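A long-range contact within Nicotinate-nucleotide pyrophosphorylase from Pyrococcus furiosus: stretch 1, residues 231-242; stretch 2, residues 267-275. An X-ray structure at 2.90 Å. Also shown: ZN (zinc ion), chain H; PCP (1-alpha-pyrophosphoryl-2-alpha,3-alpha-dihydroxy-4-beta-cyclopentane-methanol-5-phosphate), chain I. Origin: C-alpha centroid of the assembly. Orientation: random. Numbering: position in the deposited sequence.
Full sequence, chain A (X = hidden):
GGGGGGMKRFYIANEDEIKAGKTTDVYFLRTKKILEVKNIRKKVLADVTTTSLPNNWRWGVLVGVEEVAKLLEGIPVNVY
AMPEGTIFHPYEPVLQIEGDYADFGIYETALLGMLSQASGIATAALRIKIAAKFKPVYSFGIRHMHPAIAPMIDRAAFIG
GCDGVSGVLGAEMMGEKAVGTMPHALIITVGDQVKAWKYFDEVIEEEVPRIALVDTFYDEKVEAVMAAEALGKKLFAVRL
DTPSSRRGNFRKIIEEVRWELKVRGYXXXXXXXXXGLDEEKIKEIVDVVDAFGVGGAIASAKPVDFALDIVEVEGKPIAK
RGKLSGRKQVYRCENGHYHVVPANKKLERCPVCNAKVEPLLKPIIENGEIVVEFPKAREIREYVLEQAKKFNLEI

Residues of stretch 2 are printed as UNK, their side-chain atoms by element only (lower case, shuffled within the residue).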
# COMPACT_ATOMS: atom_id res chain seq x y z
N LEU A 231 36.65 -31.15 -20.05
CA LEU A 231 36.83 -31.70 -18.72
C LEU A 231 35.66 -32.60 -18.29
O LEU A 231 35.76 -33.31 -17.30
CB LEU A 231 37.08 -30.60 -17.67
CG LEU A 231 36.59 -29.14 -17.73
CD1 LEU A 231 36.84 -28.50 -16.37
CD2 LEU A 231 37.32 -28.35 -18.82
N GLY A 232 34.58 -32.58 -19.06
CA GLY A 232 33.41 -33.40 -18.78
C GLY A 232 33.20 -33.78 -17.33
O GLY A 232 32.55 -33.05 -16.59
N LYS A 233 33.74 -34.93 -16.91
CA LYS A 233 33.59 -35.40 -15.54
C LYS A 233 34.57 -34.74 -14.57
O LYS A 233 34.67 -35.12 -13.41
CB LYS A 233 33.76 -36.93 -15.47
CG LYS A 233 32.48 -37.73 -15.74
CD LYS A 233 31.43 -37.48 -14.67
CE LYS A 233 30.19 -38.34 -14.86
NZ LYS A 233 30.43 -39.78 -14.55
N LYS A 234 35.30 -33.76 -15.08
CA LYS A 234 36.25 -33.02 -14.27
C LYS A 234 35.51 -31.77 -13.78
O LYS A 234 35.93 -31.12 -12.83
CB LYS A 234 37.47 -32.61 -15.11
CG LYS A 234 38.46 -33.72 -15.39
CD LYS A 234 39.47 -33.88 -14.25
CE LYS A 234 38.80 -34.25 -12.93
NZ LYS A 234 39.76 -34.23 -11.80
N LEU A 235 34.40 -31.47 -14.46
CA LEU A 235 33.57 -30.32 -14.15
C LEU A 235 32.65 -30.64 -12.98
O LEU A 235 31.57 -31.17 -13.17
CB LEU A 235 32.74 -29.93 -15.38
CG LEU A 235 31.84 -28.71 -15.31
CD1 LEU A 235 32.69 -27.49 -15.04
CD2 LEU A 235 31.08 -28.55 -16.61
N PHE A 236 33.09 -30.31 -11.77
CA PHE A 236 32.30 -30.57 -10.58
C PHE A 236 31.00 -29.78 -10.53
O PHE A 236 29.98 -30.29 -10.06
CB PHE A 236 33.09 -30.25 -9.32
CG PHE A 236 32.25 -30.29 -8.08
CD1 PHE A 236 31.46 -31.41 -7.81
CD2 PHE A 236 32.21 -29.22 -7.21
CE1 PHE A 236 30.64 -31.45 -6.68
CE2 PHE A 236 31.40 -29.25 -6.09
CZ PHE A 236 30.61 -30.36 -5.82
N ALA A 237 31.04 -28.54 -11.00
CA ALA A 237 29.86 -27.69 -10.99
C ALA A 237 30.03 -26.50 -11.91
O ALA A 237 31.12 -26.20 -12.36
CB ALA A 237 29.58 -27.21 -9.57
N VAL A 238 28.91 -25.84 -12.18
CA VAL A 238 28.92 -24.66 -13.02
C VAL A 238 28.43 -23.50 -12.15
O VAL A 238 27.51 -23.67 -11.35
CB VAL A 238 27.99 -24.86 -14.24
CG1 VAL A 238 27.30 -23.55 -14.60
CG2 VAL A 238 28.81 -25.36 -15.42
N ARG A 239 29.06 -22.34 -12.28
CA ARG A 239 28.65 -21.18 -11.47
C ARG A 239 27.86 -20.15 -12.26
O ARG A 239 28.28 -19.73 -13.33
CB ARG A 239 29.87 -20.48 -10.85
CG ARG A 239 29.53 -19.59 -9.66
CD ARG A 239 30.76 -18.93 -9.05
NE ARG A 239 31.08 -17.65 -9.69
CZ ARG A 239 32.09 -16.86 -9.34
NH1 ARG A 239 32.92 -17.20 -8.36
NH2 ARG A 239 32.28 -15.71 -9.97
N LEU A 240 26.71 -19.76 -11.71
CA LEU A 240 25.87 -18.75 -12.34
C LEU A 240 25.86 -17.51 -11.45
O LEU A 240 25.56 -17.59 -10.25
CB LEU A 240 24.44 -19.24 -12.54
CG LEU A 240 24.24 -20.43 -13.47
CD1 LEU A 240 25.02 -20.22 -14.77
CD2 LEU A 240 24.69 -21.71 -12.77
N ASP A 241 26.22 -16.38 -12.04
CA ASP A 241 26.27 -15.11 -11.33
C ASP A 241 25.76 -14.02 -12.27
O ASP A 241 26.34 -12.94 -12.38
CB ASP A 241 27.71 -14.78 -10.88
CG ASP A 241 28.66 -14.59 -12.05
OD1 ASP A 241 29.71 -13.92 -11.89
OD2 ASP A 241 28.37 -15.13 -13.13
N THR A 242 24.67 -14.32 -12.95
CA THR A 242 24.09 -13.36 -13.89
C THR A 242 24.07 -11.93 -13.35
O THR A 242 23.62 -11.67 -12.23
CB THR A 242 22.66 -13.76 -14.25
OG1 THR A 242 22.64 -15.13 -14.65
CG2 THR A 242 22.14 -12.91 -15.39
N UNK A 267 24.74 -34.85 -16.46
CA UNK A 267 23.89 -34.86 -15.27
C UNK A 267 24.58 -34.84 -13.91
O UNK A 267 23.90 -34.77 -12.88
c UNK A 267 22.15 -36.11 -16.62
o UNK A 267 22.78 -36.27 -17.69
o UNK A 267 20.90 -35.99 -16.56
c UNK A 267 22.96 -36.07 -15.33
N UNK A 268 25.90 -34.89 -13.89
CA UNK A 268 26.63 -34.88 -12.63
C UNK A 268 26.94 -33.45 -12.23
O UNK A 268 27.05 -33.14 -11.04
c UNK A 268 28.66 -35.31 -15.27
c UNK A 268 29.67 -34.57 -15.91
c UNK A 268 28.82 -35.12 -13.86
c UNK A 268 28.90 -35.23 -18.05
c UNK A 268 29.81 -34.52 -17.30
c UNK A 268 29.90 -34.30 -13.71
c UNK A 268 27.93 -35.67 -12.78
n UNK A 268 30.42 -33.96 -14.93
c UNK A 268 27.88 -35.98 -17.44
c UNK A 268 27.75 -36.03 -16.06
N UNK A 269 27.06 -32.58 -13.23
CA UNK A 269 27.37 -31.18 -12.98
C UNK A 269 26.25 -30.49 -12.20
O UNK A 269 25.09 -30.46 -12.62
c UNK A 269 26.40 -30.26 -15.10
c UNK A 269 28.73 -31.12 -15.09
c UNK A 269 27.66 -30.40 -14.29
N UNK A 270 26.63 -29.94 -11.05
CA UNK A 270 25.72 -29.23 -10.16
C UNK A 270 25.64 -27.74 -10.50
O UNK A 270 26.46 -27.21 -11.27
n UNK A 270 25.69 -32.73 -6.09
c UNK A 270 26.36 -30.84 -8.28
c UNK A 270 27.07 -30.88 -6.93
c UNK A 270 26.19 -29.40 -8.73
c UNK A 270 27.08 -32.26 -6.34
N UNK A 271 24.65 -27.07 -9.93
CA UNK A 271 24.46 -25.65 -10.15
C UNK A 271 24.88 -24.86 -8.92
O UNK A 271 24.24 -24.94 -7.88
c UNK A 271 22.50 -26.19 -11.63
c UNK A 271 22.87 -23.85 -10.82
c UNK A 271 23.00 -25.32 -10.46
c UNK A 271 23.20 -25.92 -12.94
N UNK A 272 25.96 -24.11 -9.06
CA UNK A 272 26.48 -23.29 -7.99
C UNK A 272 26.20 -21.83 -8.37
O UNK A 272 26.56 -21.39 -9.46
c UNK A 272 28.59 -22.84 -6.67
c UNK A 272 28.98 -23.56 -5.55
c UNK A 272 29.74 -21.54 -4.47
c UNK A 272 28.78 -21.45 -6.68
c UNK A 272 29.56 -22.92 -4.45
c UNK A 272 29.35 -20.80 -5.59
c UNK A 272 27.97 -23.54 -7.84
N UNK A 273 25.54 -21.09 -7.48
CA UNK A 273 25.22 -19.69 -7.75
C UNK A 273 25.74 -18.72 -6.70
O UNK A 273 25.93 -19.06 -5.54
c UNK A 273 23.69 -19.45 -7.90
c UNK A 273 23.10 -20.41 -8.91
c UNK A 273 23.01 -19.58 -6.54
N UNK A 274 25.97 -17.51 -7.15
CA UNK A 274 26.45 -16.47 -6.27
C UNK A 274 26.12 -15.17 -6.97
O UNK A 274 25.90 -15.14 -8.19
c UNK A 274 27.96 -16.61 -6.08
o UNK A 274 28.64 -16.25 -7.27
N UNK A 275 26.05 -14.08 -6.21
CA UNK A 275 25.75 -12.81 -6.82
C UNK A 275 24.57 -12.11 -6.20
O UNK A 275 23.42 -12.49 -6.42
ZN ZN H . 29.21 -13.48 -14.60
C1 PCP I . 30.92 -11.42 -6.68
C2 PCP I . 31.80 -11.42 -5.42
C3 PCP I . 31.52 -12.79 -4.75
C4 PCP I . 30.03 -13.08 -5.05
C5 PCP I . 29.86 -12.44 -6.39
CP PCP I . 29.03 -12.55 -3.98
O1 PCP I . 31.67 -11.97 -7.89
O2 PCP I . 33.19 -11.30 -5.75
O3 PCP I . 32.31 -13.86 -5.31
OP PCP I . 29.04 -11.09 -3.76
P PCP I . 27.69 -10.21 -3.47
O1P PCP I . 28.02 -9.29 -2.36
O2P PCP I . 26.62 -11.19 -3.12
O3P PCP I . 27.42 -9.47 -4.74
PA PCP I . 31.08 -12.08 -9.37
O1A PCP I . 30.57 -10.70 -9.74
O2A PCP I . 29.96 -13.10 -9.29
O3A PCP I . 32.31 -12.55 -10.20
PB PCP I . 33.84 -12.30 -10.21
O1B PCP I . 34.50 -12.89 -11.41
O2B PCP I . 34.49 -12.89 -9.06
O3B PCP I . 34.14 -10.84 -10.19

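Position 267 carries two side-chain carbons, the second bearing two oxygens. It points away from stretch 1 and touches nothing there. It is Asp267, a carboxylate suited to an exposed loop.

Position 268 has one carbon leading to fused five- and six-membered rings of eight carbons and one nitrogen. The ring nitrogen meets Gly232 O, which sits at the ring edge, near its plane, while the aliphatic part of Lys233 lies over one face. This is Trp268. Its NE1 donates a hydrogen bond to Gly232 O (2.8 Å), and Lys233 CD lies over the five-membered ring. Indole offers both a donor at its edge and a broad apolar face.

Position 269 has three carbons, one carrying the other two, and one tip meets the Leu235 side chain. This is Val269, a compact branched residue for a buried apolar pocket; Val269 CG1 lies 3.8 Å from Leu235 CD2.

At 270, four carbons in a row end in nitrogen, and the chain meets the Phe236 ring obliquely. This is Lys270. Its CD lies 3.6 Å from Phe236 CE1, an apolar contact by a methylene, and a long chain ending in an amine suits a partly exposed residue.

Position 271 has four carbons, forked at the first, with one arm two carbons long. The short arm meets the Leu240 side chain. This is Ile271, whose beta-branching fits a strand and whose hydrocarbon fits a buried face; Ile271 CG2 lies 3.4 Å from Leu240 CD2.

Position 272 has one carbon and then a six-carbon ring, which meets the Arg239 chain. This is Phe272. Its CB lies 4.4 Å from Ala237 CB, and its CD1 lies 3.6 Å from Arg239 CG, an apolar neighbour for the ring.

Position 273 again shows one carbon carrying two, close to Leu240. This is Val273, beta-branched and apolar as suits a buried strand position. Its CG1 meets Leu240 CB at 4.0 Å.

Position 274 has one carbon and one oxygen, the oxygen over one face of the Arg239 guanidinium. It is Ser274, small and polar, with OG 3.7 Å from Arg239 NE.

Position 275 has no side-chain atoms: Gly275. At its backbone angles a CB would be jammed against the preceding carbonyl oxygen.

The contact works as a parallel strand pairing. Val238 N donates to Lys270 O (3.0 Å), Phe272 N to Val238 O (2.8 Å), Leu240 N to Phe272 O (2.8 Å) and Ser274 N to Leu240 O (3.1 Å). Ala237, Arg239, Lys270 and Phe272 share one face; Val238, Leu240, Ile271 and Val273 the other. Before the paired strands, Trp268 NE1 holds Gly232 O; after them, Asp241 OD2 binds ZN at 2.4 Å.

Stretch 2 267-275: DWVKIFVSG
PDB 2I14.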